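Local coordinates for protein putative enoyl-CoA hydratase/isomerase (Acinetobacter baumannii, PDB 3FDU) that probably acts as an enoyl-CoA hydratase or isomerase of the crotonase superfamily, transforming acyl-CoA thioesters, at residues Glu59-Ala64 against Lys107-Gly112. The protein carries 4 engineered substitutions. Residues are numbered along the deposited sequence; the frame is centred on the assembly and turned at random.
Sequences EHDFTA and KGVAIG
Val109 O is shared by two successive amides of the facing loop: Thr63 N donates to it at 3.0 Å, tilted 27° from the carbonyl plane, and Phe62 N adds a weak bond. Two residues on from Val109, Ile111 N returns a bond of 2.9 Å to the O of the same Thr63, completing a single parallel bridge of Thr63 with Ala110. At the other end Asp61 takes the place of a backbone acceptor. Its CG lies beside its own backbone N (chi1 -64°); from there OD1 receives Val109 N at 3.0 Å through the anti lone pair, almost straight at 174°, and the same oxygen lies 3.5 Å from Val109 CG2. That methyl also packs on Ala64 CA. At Gly108 the backbones nearly touch, its CA 3.3 Å from His60 O in a CA-H...O contact. Phe62 CG is anti to its backbone N, and the ring meets Ala110 CB edge-on at CD2, 4.0 Å away, while Ile104 and Val106 of strand 102-106 also pack on it. In this part of the crotonase fold, the loop between strand 52-57 and helix 68-76 flanks strand 109-111, which pairs on with strand 131-133 and leads through Gly112, the N-cap, into helix 113-116.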
ATOM      1  N   GLU A  59      25.353  -7.517  17.243  1.00 27.59           N
ATOM      2  CA  GLU A  59      25.758  -8.877  16.883  1.00 28.62           C
ATOM      3  C   GLU A  59      24.683  -9.625  16.141  1.00 27.13           C
ATOM      4  O   GLU A  59      24.235  -9.145  15.102  1.00 29.25           O
ATOM      5  CB  GLU A  59      26.133  -9.641  18.140  1.00 30.25           C
ATOM      6  CG  GLU A  59      27.572  -9.449  18.549  1.00 36.92           C
ATOM      7  CD  GLU A  59      28.446 -10.493  17.875  1.00 47.56           C
ATOM      8  OE1 GLU A  59      28.197 -10.779  16.673  1.00 51.04           O
ATOM      9  OE2 GLU A  59      29.365 -11.039  18.539  1.00 51.74           O
ATOM     10  N   HIS A  60      24.242 -10.761  16.682  1.00 23.62           N
ATOM     11  CA  HIS A  60      23.333 -11.665  15.941  1.00 24.45           C
ATOM     12  C   HIS A  60      21.817 -11.397  16.003  1.00 21.52           C
ATOM     13  O   HIS A  60      21.063 -12.098  15.329  1.00 21.21           O
ATOM     14  CB  HIS A  60      23.563 -13.115  16.361  1.00 25.37           C
ATOM     15  CG  HIS A  60      24.992 -13.559  16.230  1.00 31.48           C
ATOM     16  ND1 HIS A  60      25.650 -13.601  15.020  1.00 35.54           N
ATOM     17  CD2 HIS A  60      25.885 -13.982  17.161  1.00 35.81           C
ATOM     18  CE1 HIS A  60      26.889 -14.036  15.206  1.00 38.77           C
ATOM     19  NE2 HIS A  60      27.059 -14.267  16.494  1.00 39.21           N
ATOM     20  N   ASP A  61      21.401 -10.414  16.798  1.00 20.10           N
ATOM     21  CA  ASP A  61      19.961 -10.048  16.974  1.00 20.05           C
ATOM     22  C   ASP A  61      19.724  -8.545  16.890  1.00 19.24           C
ATOM     23  O   ASP A  61      20.593  -7.753  17.227  1.00 20.14           O
ATOM     24  CB  ASP A  61      19.441 -10.525  18.346  1.00 20.65           C
ATOM     25  CG  ASP A  61      19.458 -12.040  18.458  1.00 24.02           C
ATOM     26  OD1 ASP A  61      18.660 -12.678  17.749  1.00 20.59           O
ATOM     27  OD2 ASP A  61      20.290 -12.560  19.252  1.00 24.35           O
ATOM     28  N   PHE A  62      18.543  -8.149  16.445  1.00 18.16           N
ATOM     29  CA  PHE A  62      18.207  -6.737  16.461  1.00 17.64           C
ATOM     30  C   PHE A  62      17.572  -6.363  17.815  1.00 17.73           C
ATOM     31  O   PHE A  62      18.158  -5.632  18.626  1.00 19.81           O
ATOM     32  CB  PHE A  62      17.233  -6.438  15.316  1.00 15.47           C
ATOM     33  CG  PHE A  62      16.811  -4.986  15.256  1.00 17.61           C
ATOM     34  CD1 PHE A  62      17.722  -3.988  15.519  1.00 17.24           C
ATOM     35  CD2 PHE A  62      15.481  -4.631  14.921  1.00 16.36           C
ATOM     36  CE1 PHE A  62      17.357  -2.621  15.416  1.00 21.98           C
ATOM     37  CE2 PHE A  62      15.096  -3.236  14.843  1.00 18.52           C
ATOM     38  CZ  PHE A  62      16.048  -2.255  15.097  1.00 20.75           C
ATOM     39  N   THR A  63      16.396  -6.900  18.078  1.00 19.69           N
ATOM     40  CA  THR A  63      15.767  -6.765  19.419  1.00 20.94           C
ATOM     41  C   THR A  63      14.666  -7.783  19.688  1.00 20.82           C
ATOM     42  O   THR A  63      13.772  -8.081  18.833  1.00 18.88           O
ATOM     43  CB  THR A  63      15.243  -5.312  19.715  1.00 20.75           C
ATOM     44  OG1 THR A  63      14.591  -5.277  20.990  1.00 24.09           O
ATOM     45  CG2 THR A  63      14.215  -4.918  18.690  1.00 20.39           C
ATOM     46  N   ALA A  64      14.759  -8.353  20.893  1.00 20.80           N
ATOM     47  CA  ALA A  64      13.770  -9.316  21.362  1.00 21.88           C
ATOM     48  C   ALA A  64      12.473  -8.596  21.766  1.00 21.77           C
ATOM     49  O   ALA A  64      11.502  -9.220  22.198  1.00 20.89           O
ATOM     50  CB  ALA A  64      14.336 -10.111  22.588  1.00 21.76           C
ATOM     51  N   LYS A 107      19.294  -8.633  11.903  1.00 18.01           N
ATOM     52  CA  LYS A 107      19.694 -10.050  11.980  1.00 18.30           C
ATOM     53  C   LYS A 107      18.916 -10.632  13.160  1.00 19.11           C
ATOM     54  O   LYS A 107      18.582  -9.906  14.114  1.00 17.50           O
ATOM     55  CB  LYS A 107      21.191 -10.196  12.312  1.00 19.42           C
ATOM     56  CG  LYS A 107      22.158  -9.870  11.193  1.00 23.28           C
ATOM     57  CD  LYS A 107      23.612 -10.104  11.622  1.00 22.41           C
ATOM     58  CE  LYS A 107      24.483  -9.570  10.547  1.00 25.11           C
ATOM     59  NZ  LYS A 107      25.966  -9.836  10.728  1.00 24.32           N
ATOM     60  N   GLY A 108      18.609 -11.919  13.082  1.00 17.87           N
ATOM     61  CA  GLY A 108      17.972 -12.613  14.179  1.00 18.73           C
ATOM     62  C   GLY A 108      16.609 -12.028  14.601  1.00 18.94           C
ATOM     63  O   GLY A 108      15.819 -11.590  13.768  1.00 19.09           O
ATOM     64  N   VAL A 109      16.344 -11.995  15.900  1.00 19.80           N
ATOM     65  CA  VAL A 109      14.990 -11.619  16.381  1.00 20.49           C
ATOM     66  C   VAL A 109      14.731 -10.117  16.207  1.00 20.12           C
ATOM     67  O   VAL A 109      15.604  -9.265  16.479  1.00 19.69           O
ATOM     68  CB  VAL A 109      14.696 -12.086  17.834  1.00 20.19           C
ATOM     69  CG1 VAL A 109      14.756 -13.681  17.945  1.00 23.02           C
ATOM     70  CG2 VAL A 109      15.627 -11.408  18.835  1.00 21.38           C
ATOM     71  N   ALA A 110      13.512  -9.804  15.781  1.00 19.43           N
ATOM     72  CA  ALA A 110      13.056  -8.417  15.692  1.00 18.09           C
ATOM     73  C   ALA A 110      11.602  -8.453  16.053  1.00 17.49           C
ATOM     74  O   ALA A 110      10.761  -8.749  15.195  1.00 17.29           O
ATOM     75  CB  ALA A 110      13.214  -7.923  14.274  1.00 18.61           C
ATOM     76  N   ILE A 111      11.299  -8.149  17.313  1.00 16.30           N
ATOM     77  CA  ILE A 111       9.948  -8.422  17.888  1.00 17.66           C
ATOM     78  C   ILE A 111       9.318  -7.162  18.440  1.00 17.72           C
ATOM     79  O   ILE A 111      10.015  -6.379  19.062  1.00 18.44           O
ATOM     80  CB  ILE A 111      10.056  -9.502  19.026  1.00 17.03           C
ATOM     81  CG1 ILE A 111      10.474 -10.879  18.370  1.00 20.13           C
ATOM     82  CG2 ILE A 111       8.698  -9.730  19.719  1.00 19.57           C
ATOM     83  CD1 ILE A 111      10.816 -11.983  19.423  1.00 23.49           C
ATOM     84  N   GLY A 112       8.038  -6.919  18.131  1.00 18.32           N
ATOM     85  CA  GLY A 112       7.254  -5.838  18.762  1.00 19.08           C
ATOM     86  C   GLY A 112       7.751  -4.510  18.220  1.00 21.14           C
ATOM     87  O   GLY A 112       7.608  -4.216  17.025  1.00 19.81           O
TER